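Local coordinates for sulfate transporter sulfate transporter family protein (Wolinella succinogenes, PDB 4DGF) that probably serves as the cytoplasmic STAS domain of a SulP-family membrane transporter, one thought to carry or exchange sulfate and related anions, at residues D11-S16 against F115-K120; G43-I48 against Q77-K82; P52-L57 against A123-L128; T68-L73 against N101-I106. All blocks are in the same frame, centred on the assembly; numbering follows the deposited sequence. Where two conformers were deposited one is given.

Contact 1. Residues D11-S16 against F115-K120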
loop_
_atom_site.group_PDB
_atom_site.type_symbol
_atom_site.label_atom_id
_atom_site.label_comp_id
_atom_site.label_asym_id
_atom_site.label_seq_id
_atom_site.Cartn_x
_atom_site.Cartn_y
_atom_site.Cartn_z
ATOM N N ASP A 11 19.193 7.860 2.923
ATOM C CA ASP A 11 17.867 7.227 3.183
ATOM C C ASP A 11 18.034 5.736 3.219
ATOM O O ASP A 11 17.985 5.103 2.156
ATOM C CB ASP A 11 16.796 7.642 2.142
ATOM C CG ASP A 11 15.398 6.955 2.391
ATOM O OD1 ASP A 11 15.241 6.142 3.313
ATOM O OD2 ASP A 11 14.489 7.269 1.643
ATOM N N PRO A 12 18.195 5.162 4.442
ATOM C CA PRO A 12 18.535 3.753 4.518
ATOM C C PRO A 12 17.370 2.855 4.093
ATOM O O PRO A 12 17.584 1.701 3.733
ATOM C CB PRO A 12 18.888 3.538 6.005
ATOM C CG PRO A 12 18.171 4.635 6.748
ATOM C CD PRO A 12 17.918 5.750 5.766
ATOM N N ASP A 13 16.168 3.416 4.088
ATOM C CA ASP A 13 14.950 2.664 3.783
ATOM C C ASP A 13 14.338 2.943 2.405
ATOM O O ASP A 13 13.135 2.660 2.149
ATOM C CB ASP A 13 13.920 2.909 4.936
ATOM C CG ASP A 13 14.397 2.235 6.243
ATOM O OD1 ASP A 13 14.936 1.103 6.196
ATOM O OD2 ASP A 13 14.282 2.859 7.301
ATOM N N ALA A 14 15.155 3.462 1.504
ATOM C CA ALA A 14 14.765 3.649 0.145
ATOM C C ALA A 14 14.487 2.302 -0.499
ATOM O O ALA A 14 15.115 1.278 -0.157
ATOM C CB ALA A 14 15.844 4.394 -0.627
ATOM N N THR A 15 13.508 2.249 -1.394
ATOM C CA THR A 15 13.230 0.974 -1.996
ATOM C C THR A 15 14.456 0.330 -2.695
ATOM O O THR A 15 14.599 -0.884 -2.676
ATOM C CB THR A 15 12.035 1.033 -2.974
ATOM O OG1 THR A 15 10.869 1.451 -2.217
ATOM C CG2 THR A 15 11.770 -0.339 -3.524
ATOM N N SER A 16 15.285 1.202 -3.225
ATOM C CA SER A 16 16.511 0.777 -3.968
ATOM C C SER A 16 17.485 0.072 -2.995
ATOM O O SER A 16 18.376 -0.651 -3.458
ATOM C CB SER A 16 17.188 1.958 -4.644
ATOM O OG SER A 16 17.662 2.860 -3.691
ATOM N N PHE A 115 1.602 -2.548 8.079
ATOM C CA PHE A 115 2.902 -2.524 8.720
ATOM C C PHE A 115 3.455 -1.152 8.995
ATOM O O PHE A 115 3.146 -0.230 8.250
ATOM C CB PHE A 115 3.940 -3.229 7.840
ATOM C CG PHE A 115 3.525 -4.676 7.504
ATOM C CD1 PHE A 115 3.954 -5.741 8.315
ATOM C CD2 PHE A 115 2.636 -4.905 6.478
ATOM C CE1 PHE A 115 3.506 -7.050 8.035
ATOM C CE2 PHE A 115 2.189 -6.198 6.245
ATOM C CZ PHE A 115 2.644 -7.265 6.990
ATOM N N ASP A 116 4.344 -1.039 10.021
ATOM C CA ASP A 116 4.852 0.244 10.278
ATOM C C ASP A 116 6.182 0.490 9.593
ATOM O O ASP A 116 6.768 1.592 9.796
ATOM C CB ASP A 116 4.978 0.531 11.772
ATOM C CG ASP A 116 5.907 -0.438 12.475
ATOM O OD1 ASP A 116 6.735 -1.075 11.814
ATOM O OD2 ASP A 116 5.846 -0.562 13.739
ATOM N N HIS A 117 6.613 -0.485 8.816
ATOM C CA HIS A 117 7.951 -0.445 8.235
ATOM C C HIS A 117 7.993 -1.341 7.025
ATOM O O HIS A 117 7.490 -2.503 7.028
ATOM C CB HIS A 117 9.049 -0.916 9.223
ATOM C CG HIS A 117 10.458 -0.402 8.835
ATOM N ND1 HIS A 117 11.286 -1.012 7.917
ATOM C CD2 HIS A 117 11.141 0.750 9.230
ATOM C CE1 HIS A 117 12.403 -0.282 7.748
ATOM N NE2 HIS A 117 12.325 0.786 8.523
ATOM N N ILE A 118 8.732 -0.846 6.006
ATOM C CA ILE A 118 8.883 -1.538 4.737
ATOM C C ILE A 118 9.558 -2.923 4.905
ATOM O O ILE A 118 9.180 -3.937 4.253
ATOM C CB ILE A 118 9.648 -0.672 3.689
ATOM C CG1 ILE A 118 9.653 -1.311 2.300
ATOM C CG2 ILE A 118 11.105 -0.332 4.132
ATOM C CD1 ILE A 118 8.272 -1.781 1.818
ATOM N N ASP A 119 10.503 -3.001 5.868
ATOM C CA ASP A 119 11.131 -4.307 6.091
ATOM C C ASP A 119 10.153 -5.399 6.507
ATOM O O ASP A 119 10.280 -6.542 6.097
ATOM C CB ASP A 119 12.214 -4.206 7.138
ATOM C CG ASP A 119 13.442 -3.440 6.677
ATOM O OD1 ASP A 119 13.634 -3.072 5.482
ATOM O OD2 ASP A 119 14.290 -3.175 7.563
ATOM N N LYS A 120 9.195 -5.058 7.342
ATOM C CA LYS A 120 8.203 -6.036 7.764
ATOM C C LYS A 120 7.282 -6.344 6.610
ATOM O O LYS A 120 6.868 -7.491 6.498
ATOM C CB LYS A 120 7.338 -5.455 8.912
ATOM C CG LYS A 120 8.178 -4.996 10.078
ATOM C CD LYS A 120 7.332 -4.410 11.218
ATOM C CE LYS A 120 8.320 -4.180 12.376
ATOM N NZ LYS A 120 7.866 -3.044 13.200
#
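D13 and I118 mark the closest backbone approach, CA to CA 7.4 Å, where a type I beta turn from D11 to A14 faces the first residues of helix 118-130. The turn is braced from within, since D11 OD1 accepts from the backbone N of D13 at 3.0 Å, an Asx turn. Across the gap, H117 NE2 reaches D13 OD2 at 3.1 Å, but the bond is weak, bent to 141° at the hydrogen. The imidazole meets the carboxylate with its edge, and the two planes stand nearly perpendicular. With CG anti to the backbone N (chi1 -159°), the H117 ring reaches out to D13 while its other nitrogen turns back to the helix. There H117, the N-cap residue, takes a straighter bond of 163° from D119 N to ND1, 3.0 Å long. Both ring nitrogens are thus used, ND1 firmly as acceptor and NE2 weakly as donor, consistent with a proton on NE2. Without the imidazole, as with an alanine here, D119 N would probably lose its cap and D13 OD2 this weak donor. D13 OD1 and D119 OD1 lie 4.4 Å apart, a pairing of like charges that K18 probably eases, because its NZ forms a salt bridge with both. Beside this polar pair, I118 CG2 rests 4.1 Å from D13 O. R58 at the end of strand 54-58 donates to D13 O and T15 OG1, R60 pairs with D11 OD2, and I118 packs on I56 and R58, so the N-terminal loop is tied to both the central strand and the start of helix 118-130.

Contact 2. Residues G43-I48 against Q77-K82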
loop_
_atom_site.group_PDB
_atom_site.type_symbol
_atom_site.label_atom_id
_atom_site.label_comp_id
_atom_site.label_asym_id
_atom_site.label_seq_id
_atom_site.Cartn_x
_atom_site.Cartn_y
_atom_site.Cartn_z
ATOM N N GLY A 43 -6.518 3.456 -10.972
ATOM C CA GLY A 43 -6.367 2.644 -12.158
ATOM C C GLY A 43 -4.980 2.067 -12.354
ATOM O O GLY A 43 -4.717 1.421 -13.401
ATOM N N VAL A 44 -4.088 2.212 -11.362
ATOM C CA VAL A 44 -2.757 1.683 -11.520
ATOM C C VAL A 44 -2.741 0.179 -11.806
ATOM O O VAL A 44 -1.952 -0.259 -12.627
ATOM C CB VAL A 44 -1.907 1.975 -10.272
ATOM C CG1 VAL A 44 -0.711 1.032 -10.193
ATOM C CG2 VAL A 44 -1.364 3.457 -10.331
ATOM N N LEU A 45 -3.615 -0.629 -11.192
ATOM C CA LEU A 45 -3.550 -2.043 -11.526
ATOM C C LEU A 45 -4.090 -2.323 -12.952
ATOM O O LEU A 45 -3.764 -3.324 -13.519
ATOM C CB LEU A 45 -4.295 -2.877 -10.495
ATOM C CG LEU A 45 -3.594 -3.411 -9.256
ATOM C CD1 LEU A 45 -4.583 -4.407 -8.665
ATOM C CD2 LEU A 45 -2.254 -4.120 -9.464
ATOM N N ASP A 46 -4.929 -1.477 -13.544
ATOM C CA ASP A 46 -5.349 -1.745 -14.944
ATOM C C ASP A 46 -4.239 -1.404 -15.968
ATOM O O ASP A 46 -4.423 -1.710 -17.156
ATOM C CB ASP A 46 -6.545 -0.888 -15.355
ATOM C CG ASP A 46 -7.796 -1.111 -14.461
ATOM O OD1 ASP A 46 -8.108 -2.302 -14.117
ATOM O OD2 ASP A 46 -8.460 -0.079 -14.112
ATOM N N VAL A 47 -3.131 -0.767 -15.553
ATOM C CA VAL A 47 -2.029 -0.517 -16.515
ATOM C C VAL A 47 -0.724 -1.270 -16.216
ATOM O O VAL A 47 0.290 -1.002 -16.835
ATOM C CB VAL A 47 -1.753 0.999 -16.695
ATOM C CG1 VAL A 47 -3.067 1.717 -16.999
ATOM C CG2 VAL A 47 -1.147 1.573 -15.415
ATOM N N ILE A 48 -0.726 -2.210 -15.280
ATOM C CA ILE A 48 0.380 -3.100 -15.172
ATOM C C ILE A 48 0.011 -4.348 -16.029
ATOM O O ILE A 48 -1.094 -4.894 -15.887
ATOM C CB ILE A 48 0.625 -3.498 -13.733
ATOM C CG1 ILE A 48 0.953 -2.251 -12.902
ATOM C CG2 ILE A 48 1.743 -4.525 -13.685
ATOM C CD1 ILE A 48 1.062 -2.538 -11.405
ATOM N N GLN A 77 -8.065 -0.990 -3.317
ATOM C CA GLN A 77 -8.137 -2.301 -2.677
ATOM C C GLN A 77 -9.145 -3.230 -3.401
ATOM O O GLN A 77 -8.863 -4.383 -3.563
ATOM C CB GLN A 77 -8.460 -2.032 -1.181
ATOM C CG GLN A 77 -8.447 -3.230 -0.286
ATOM C CD GLN A 77 -9.723 -3.966 -0.243
ATOM O OE1 GLN A 77 -10.794 -3.363 -0.267
ATOM N NE2 GLN A 77 -9.635 -5.314 -0.062
ATOM N N GLU A 78 -10.237 -2.682 -3.892
ATOM C CA GLU A 78 -11.224 -3.400 -4.748
ATOM C C GLU A 78 -10.657 -3.881 -6.036
ATOM O O GLU A 78 -10.883 -5.070 -6.378
ATOM C CB GLU A 78 -12.456 -2.549 -4.982
ATOM C CG GLU A 78 -13.251 -2.463 -3.674
ATOM C CD GLU A 78 -14.616 -1.864 -3.902
ATOM O OE1 GLU A 78 -15.225 -2.169 -4.970
ATOM O OE2 GLU A 78 -15.073 -1.090 -3.018
ATOM N N SER A 79 -9.867 -3.034 -6.712
ATOM C CA SER A 79 -9.129 -3.447 -7.871
ATOM C C SER A 79 -8.140 -4.590 -7.575
ATOM O O SER A 79 -7.974 -5.537 -8.376
ATOM C CB SER A 79 -8.488 -2.247 -8.614
ATOM O OG SER A 79 -7.261 -1.889 -7.988
ATOM N N CYS A 80 -7.494 -4.571 -6.426
ATOM C CA CYS A 80 -6.561 -5.662 -6.075
ATOM C C CYS A 80 -7.313 -6.992 -5.876
ATOM O O CYS A 80 -6.921 -8.031 -6.400
ATOM C CB CYS A 80 -5.807 -5.270 -4.790
ATOM S SG CYS A 80 -4.477 -4.046 -5.025
ATOM N N GLU A 81 -8.458 -6.913 -5.226
ATOM C CA GLU A 81 -9.213 -8.140 -5.040
ATOM C C GLU A 81 -9.730 -8.686 -6.330
ATOM O O GLU A 81 -9.668 -9.917 -6.497
ATOM C CB GLU A 81 -10.457 -7.881 -4.198
ATOM C CG GLU A 81 -10.178 -7.346 -2.835
ATOM C CD GLU A 81 -11.496 -7.353 -2.037
ATOM O OE1 GLU A 81 -11.584 -8.116 -1.026
ATOM O OE2 GLU A 81 -12.452 -6.618 -2.456
ATOM N N LYS A 82 -10.187 -7.822 -7.258
ATOM C CA LYS A 82 -10.583 -8.284 -8.586
ATOM C C LYS A 82 -9.469 -8.943 -9.371
ATOM O O LYS A 82 -9.751 -9.708 -10.297
ATOM C CB LYS A 82 -11.165 -7.158 -9.471
ATOM C CG LYS A 82 -12.555 -6.690 -8.961
ATOM C CD LYS A 82 -13.191 -5.547 -9.736
ATOM C CE LYS A 82 -14.589 -5.157 -9.226
ATOM N NZ LYS A 82 -15.052 -3.948 -10.015
HETATM O O HOH W 1 -6.069 -0.101 -9.740
#
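L45 projects from the loop after helix 35-41 onto S79 and C80 of helix 67-83, the helix of the beta-alpha-beta crossover between parallel strands 54-58 and 86-90. Just past the helix segment, R83 adds a charged link to the same loop: its NH2 forms a salt bridge with D46 OD1. Along that helix, Q77 starts away from the loop and packs instead on L87 of the sheet. S79 faces L45 and meets it in two ways. Its carbonyl O lies 3.6 Å from L45 CD1, a plain van der Waals touch, whereas OG is part of a polar link. That hydroxyl bonds to F76 O one turn back and accepts from a water at 2.8 Å; the same water takes the backbone N-H of L45 at 2.9 Å. Thus the backbone N-H of L45 is satisfied through a water that also ties the loop to the helix. C80 comes next, buried against L87 and T85. S79 and C80 together form a shallow notch that holds one leucine methyl. L45 CD1 presses there between the main chain and the thiol of C80, 3.7 Å from SG and 3.5 Å from C80 CA, tighter than ordinary carbon contact.

Contact 3. Residues P52-L57 against A123-L128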
loop_
_atom_site.group_PDB
_atom_site.type_symbol
_atom_site.label_atom_id
_atom_site.label_comp_id
_atom_site.label_asym_id
_atom_site.label_seq_id
_atom_site.Cartn_x
_atom_site.Cartn_y
_atom_site.Cartn_z
ATOM N N PRO A 52 0.891 -8.109 -10.408
ATOM C CA PRO A 52 1.712 -8.492 -9.267
ATOM C C PRO A 52 0.933 -9.461 -8.331
ATOM O O PRO A 52 -0.261 -9.374 -8.195
ATOM C CB PRO A 52 2.012 -7.154 -8.570
ATOM C CG PRO A 52 1.049 -6.165 -9.137
ATOM C CD PRO A 52 0.763 -6.643 -10.543
ATOM N N LYS A 53 1.648 -10.345 -7.640
ATOM C CA LYS A 53 1.031 -11.200 -6.649
ATOM C C LYS A 53 0.747 -10.363 -5.395
ATOM O O LYS A 53 -0.220 -10.656 -4.626
ATOM C CB LYS A 53 2.008 -12.315 -6.273
ATOM C CG LYS A 53 2.484 -13.174 -7.456
ATOM C CD LYS A 53 3.438 -14.238 -6.936
ATOM C CE LYS A 53 4.258 -14.896 -8.045
ATOM N NZ LYS A 53 3.339 -15.604 -8.975
ATOM N N VAL A 54 1.670 -9.407 -5.153
ATOM C CA VAL A 54 1.616 -8.567 -3.884
ATOM C C VAL A 54 1.901 -7.135 -4.317
ATOM O O VAL A 54 2.799 -6.925 -5.139
ATOM C CB VAL A 54 2.661 -8.973 -2.858
ATOM C CG1 VAL A 54 2.568 -8.173 -1.560
ATOM C CG2 VAL A 54 2.585 -10.492 -2.498
ATOM N N PHE A 55 1.144 -6.170 -3.749
ATOM C CA PHE A 55 1.333 -4.796 -4.045
ATOM C C PHE A 55 1.539 -4.120 -2.708
ATOM O O PHE A 55 0.632 -4.220 -1.835
ATOM C CB PHE A 55 0.071 -4.217 -4.800
ATOM C CG PHE A 55 0.241 -2.893 -5.382
ATOM C CD1 PHE A 55 0.399 -2.755 -6.768
ATOM C CD2 PHE A 55 0.314 -1.777 -4.535
ATOM C CE1 PHE A 55 0.706 -1.465 -7.323
ATOM C CE2 PHE A 55 0.476 -0.479 -5.103
ATOM C CZ PHE A 55 0.665 -0.362 -6.512
ATOM N N ILE A 56 2.654 -3.381 -2.587
ATOM C CA ILE A 56 2.940 -2.683 -1.340
ATOM C C ILE A 56 2.734 -1.213 -1.605
ATOM O O ILE A 56 3.391 -0.606 -2.455
ATOM C CB ILE A 56 4.378 -2.963 -0.837
ATOM C CG1 ILE A 56 4.598 -4.467 -0.726
ATOM C CG2 ILE A 56 4.621 -2.192 0.516
ATOM C CD1 ILE A 56 5.930 -4.896 -0.187
ATOM N N LEU A 57 1.856 -0.606 -0.807
ATOM C CA LEU A 57 1.717 0.825 -0.898
ATOM C C LEU A 57 2.505 1.421 0.271
ATOM O O LEU A 57 2.167 1.105 1.490
ATOM C CB LEU A 57 0.216 1.102 -0.724
ATOM C CG LEU A 57 -0.195 2.432 -1.159
ATOM C CD1 LEU A 57 -0.056 2.677 -2.667
ATOM C CD2 LEU A 57 -1.705 2.551 -0.850
ATOM N N ALA A 123 9.128 -8.666 4.260
ATOM C CA ALA A 123 9.229 -10.040 4.867
ATOM C C ALA A 123 7.930 -10.814 4.619
ATOM O O ALA A 123 7.958 -11.967 4.240
ATOM C CB ALA A 123 9.499 -9.938 6.335
ATOM N N TYR A 124 6.760 -10.191 4.918
ATOM C CA TYR A 124 5.513 -10.810 4.598
ATOM C C TYR A 124 5.192 -11.071 3.118
ATOM O O TYR A 124 4.606 -12.090 2.751
ATOM C CB TYR A 124 4.414 -9.984 5.283
ATOM C CG TYR A 124 3.109 -10.649 5.414
ATOM C CD1 TYR A 124 3.002 -11.852 6.161
ATOM C CD2 TYR A 124 1.950 -10.118 4.859
ATOM C CE1 TYR A 124 1.769 -12.471 6.328
ATOM C CE2 TYR A 124 0.667 -10.708 5.074
ATOM C CZ TYR A 124 0.614 -11.891 5.801
ATOM O OH TYR A 124 -0.586 -12.547 6.003
ATOM N N ALA A 125 5.437 -10.096 2.259
ATOM C CA ALA A 125 5.351 -10.266 0.858
ATOM C C ALA A 125 6.199 -11.471 0.350
ATOM O O ALA A 125 5.737 -12.235 -0.446
ATOM C CB ALA A 125 5.861 -8.974 0.155
ATOM N N LYS A 126 7.411 -11.611 0.845
ATOM C CA LYS A 126 8.264 -12.693 0.470
ATOM C C LYS A 126 7.589 -14.023 0.832
ATOM O O LYS A 126 7.589 -14.961 0.031
ATOM C CB LYS A 126 9.639 -12.551 1.165
ATOM C CG LYS A 126 10.623 -13.697 0.753
ATOM C CD LYS A 126 12.057 -13.337 1.071
ATOM C CE LYS A 126 13.045 -14.353 0.439
ATOM N NZ LYS A 126 12.973 -15.559 1.328
ATOM N N LEU A 127 7.023 -14.094 2.014
ATOM C CA LEU A 127 6.377 -15.320 2.513
ATOM C C LEU A 127 5.182 -15.650 1.614
ATOM O O LEU A 127 5.024 -16.788 1.138
ATOM C CB LEU A 127 6.025 -15.129 3.981
ATOM C CG LEU A 127 5.241 -16.203 4.765
ATOM C CD1 LEU A 127 5.498 -15.870 6.232
ATOM C CD2 LEU A 127 3.723 -16.150 4.529
ATOM N N LEU A 128 4.447 -14.620 1.211
ATOM C CA LEU A 128 3.268 -14.786 0.386
ATOM C C LEU A 128 3.626 -15.284 -0.967
ATOM O O LEU A 128 2.879 -16.091 -1.536
ATOM C CB LEU A 128 2.455 -13.469 0.232
ATOM C CG LEU A 128 1.776 -12.981 1.480
ATOM C CD1 LEU A 128 1.253 -11.562 1.180
ATOM C CD2 LEU A 128 0.670 -13.907 1.991
#
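V54 and A125 are the nearest residues across this strand-helix contact, with CA atoms 6.3 Å apart. Strand 54-57 and helix segment 123-128 run almost exactly antiparallel, at 170°, their axes 9.4 Å apart. The bumps are the two branches of V54. CG1, anti to the backbone N (chi1 -177°), points at the methyl of A125 and touches its CB at 3.8 Å. CG2 leans the other way, to the next turn of the helix, where it meets L128 CB at 4.0 Å and L128 CD1 at 4.1 Å; these two side chains cross at about a right angle. V54 therefore straddles the dip between A125 and L128. In turn the small A125 CB sits against V54, on the side toward I56, two residues along the same strand face. I56 is modelled in two conformers, so the reach of its CD1 to A125 CB (4.1 Å) is less certain. Flanking residues L122 and V129 of the helix extend the interlock to I56 and V54. F55 faces the opposite side of the sheet, where its ring meets F76 edge-to-face. Helices on both faces of a parallel sheet, with an apolar central strand between them, are the alpha/beta layering of the STAS fold.

Contact 4. Residues T68-L73 against N101-I106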
loop_
_atom_site.group_PDB
_atom_site.type_symbol
_atom_site.label_atom_id
_atom_site.label_comp_id
_atom_site.label_asym_id
_atom_site.label_seq_id
_atom_site.Cartn_x
_atom_site.Cartn_y
_atom_site.Cartn_z
ATOM N N THR A 68 -11.348 12.143 -0.341
ATOM C CA THR A 68 -11.042 11.795 -1.702
ATOM C C THR A 68 -9.938 10.763 -1.731
ATOM O O THR A 68 -9.964 9.810 -2.515
ATOM C CB THR A 68 -10.618 13.109 -2.421
ATOM O OG1 THR A 68 -11.772 13.979 -2.539
ATOM C CG2 THR A 68 -10.132 12.840 -3.894
ATOM N N GLY A 69 -8.856 11.003 -0.957
ATOM C CA GLY A 69 -7.793 9.989 -0.759
ATOM C C GLY A 69 -8.359 8.615 -0.298
ATOM O O GLY A 69 -8.006 7.562 -0.789
HETATM N N MSE A 70 -9.256 8.657 0.716
HETATM C CA MSE A 70 -9.740 7.387 1.260
HETATM C C MSE A 70 -10.615 6.725 0.177
HETATM O O MSE A 70 -10.525 5.502 -0.008
HETATM C CB MSE A 70 -10.560 7.796 2.482
HETATM C CG MSE A 70 -11.028 6.504 3.218
HETATM SE SE MSE A 70 -9.622 5.372 3.985
HETATM C CE MSE A 70 -9.696 3.887 2.755
ATOM N N HIS A 71 -11.357 7.532 -0.592
ATOM C CA HIS A 71 -12.135 6.872 -1.635
ATOM C C HIS A 71 -11.241 6.169 -2.661
ATOM O O HIS A 71 -11.483 5.031 -3.045
ATOM C CB HIS A 71 -13.026 7.892 -2.331
ATOM C CG HIS A 71 -13.807 7.297 -3.467
ATOM N ND1 HIS A 71 -13.459 7.502 -4.746
ATOM C CD2 HIS A 71 -14.893 6.415 -3.460
ATOM C CE1 HIS A 71 -14.369 6.790 -5.567
ATOM N NE2 HIS A 71 -15.211 6.138 -4.763
ATOM N N ALA A 72 -10.138 6.812 -3.024
ATOM C CA ALA A 72 -9.225 6.213 -3.988
ATOM C C ALA A 72 -8.601 4.933 -3.379
ATOM O O ALA A 72 -8.392 3.903 -4.133
ATOM C CB ALA A 72 -8.135 7.237 -4.276
ATOM N N LEU A 73 -8.274 4.958 -2.080
ATOM C CA LEU A 73 -7.629 3.815 -1.451
ATOM C C LEU A 73 -8.624 2.620 -1.389
ATOM O O LEU A 73 -8.207 1.502 -1.692
ATOM C CB LEU A 73 -7.060 4.238 -0.115
ATOM C CG LEU A 73 -6.514 3.124 0.739
ATOM C CD1 LEU A 73 -5.277 2.497 0.061
ATOM C CD2 LEU A 73 -6.052 3.723 2.099
ATOM N N ASN A 101 -8.447 3.419 10.536
ATOM C CA ASN A 101 -9.364 2.639 11.381
ATOM C C ASN A 101 -10.721 3.302 11.537
ATOM O O ASN A 101 -11.781 2.613 11.314
ATOM C CB ASN A 101 -8.747 2.401 12.758
ATOM C CG ASN A 101 -9.330 1.145 13.427
ATOM O OD1 ASN A 101 -9.658 0.115 12.765
ATOM N ND2 ASN A 101 -9.489 1.225 14.729
ATOM N N ARG A 102 -10.739 4.632 11.736
ATOM C CA ARG A 102 -12.049 5.341 11.840
ATOM C C ARG A 102 -12.836 5.293 10.535
ATOM O O ARG A 102 -14.046 5.152 10.535
ATOM C CB ARG A 102 -11.769 6.728 12.277
ATOM C CG ARG A 102 -12.991 7.594 12.723
ATOM C CD ARG A 102 -13.695 7.055 14.014
ATOM N NE ARG A 102 -12.773 7.022 15.142
ATOM C CZ ARG A 102 -12.987 6.348 16.303
ATOM N NH1 ARG A 102 -14.154 5.727 16.530
ATOM N NH2 ARG A 102 -12.062 6.347 17.239
ATOM N N PHE A 103 -12.134 5.302 9.396
ATOM C CA PHE A 103 -12.807 5.130 8.138
ATOM C C PHE A 103 -13.298 3.681 7.891
ATOM O O PHE A 103 -14.055 3.453 6.986
ATOM C CB PHE A 103 -11.884 5.508 6.936
ATOM C CG PHE A 103 -11.732 7.027 6.690
ATOM C CD1 PHE A 103 -12.829 7.809 6.387
ATOM C CD2 PHE A 103 -10.459 7.616 6.678
ATOM C CE1 PHE A 103 -12.673 9.174 6.066
ATOM C CE2 PHE A 103 -10.306 8.959 6.328
ATOM C CZ PHE A 103 -11.444 9.757 6.067
ATOM N N GLY A 104 -12.814 2.711 8.637
ATOM C CA GLY A 104 -13.235 1.331 8.463
ATOM C C GLY A 104 -12.340 0.478 7.581
ATOM O O GLY A 104 -12.650 -0.691 7.262
ATOM N N PHE A 105 -11.240 1.098 7.137
ATOM C CA PHE A 105 -10.415 0.456 6.139
ATOM C C PHE A 105 -9.539 -0.653 6.763
ATOM O O PHE A 105 -9.332 -1.687 6.092
ATOM C CB PHE A 105 -9.466 1.486 5.448
ATOM C CG PHE A 105 -8.731 0.887 4.290
ATOM C CD1 PHE A 105 -9.488 0.469 3.224
ATOM C CD2 PHE A 105 -7.351 0.769 4.229
ATOM C CE1 PHE A 105 -8.874 -0.047 2.088
ATOM C CE2 PHE A 105 -6.709 0.202 3.096
ATOM C CZ PHE A 105 -7.531 -0.238 2.042
ATOM N N ILE A 106 -9.069 -0.451 7.981
ATOM C CA ILE A 106 -8.227 -1.467 8.681
ATOM C C ILE A 106 -9.027 -2.787 8.809
ATOM O O ILE A 106 -8.498 -3.858 8.470
ATOM C CB ILE A 106 -7.710 -1.023 10.045
ATOM C CG1 ILE A 106 -6.868 0.255 9.928
ATOM C CG2 ILE A 106 -6.981 -2.197 10.752
ATOM C CD1 ILE A 106 -5.500 0.124 9.156
#
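M70 and F103 bring the two backbones nearest, CA to CA 7.9 Å, with helix 67-83 passing the joint between helices 94-103 and 105-109. At that joint G104 has positive phi and forms a Schellman motif, its N bonded to N101 O at 2.9 Å. The break lets two phenylalanines, one on each side of the glycine, face the same helix. M70, present as selenomethionine, lies between them. CG stands over a face of the F103 ring, 3.7 Å from its centroid and 17° off the normal, a CH-pi contact, while the two side chains run past each other in opposite directions. Its bent chain (CG anti to the backbone N, then turned at chi2 to 64°) puts SE obliquely beside the same ring, 4.3 Å from the centroid, a Met-aromatic contact. Beyond it the terminal methyl CE reaches F105 CD1 at 3.5 Å. One helical turn on, L73 crosses F105 at about a right angle: CG lies over a face, 4.0 Å from the ring centroid, and CD2 is 3.7 Å from F105 CE2. W74 adds an edge-to-face ring partner to F105. A serine at F105 is likely to open a gap beside M70 CE and L73 CD2 and leave the M70 methyl free to turn. No hydrogen bond crosses here, so cohesion comes from dispersion, CH-pi and Met-aromatic contacts, which depend on shape; F105 does this work in the interior, F103 at the exposed border.

Contacts 2, 3 and 4 are buried, while contact 1 is only partly so, and it is where charges and a capping histidine do most of the work. Contact 3 is purely aliphatic, contact 4 adds aromatic faces and a methionine-type side chain (here selenomethionine), and contact 2 mixes a methyl notch with a bridging water. Helix 118-130 serves contacts 1 and 3, whose I118 CD1 and I56 CG2 touch at 3.9 Å. Helix 67-83 serves contacts 2 and 4, joined where Q77 packs on F105. Strand 54-58 lies between the two helices' contacts: F55 packs on L45 and L57 on L73, on the face away from V54. Contacts 1 and 4, about 22 Å apart between centres, lie on opposite sides of the chain's centre.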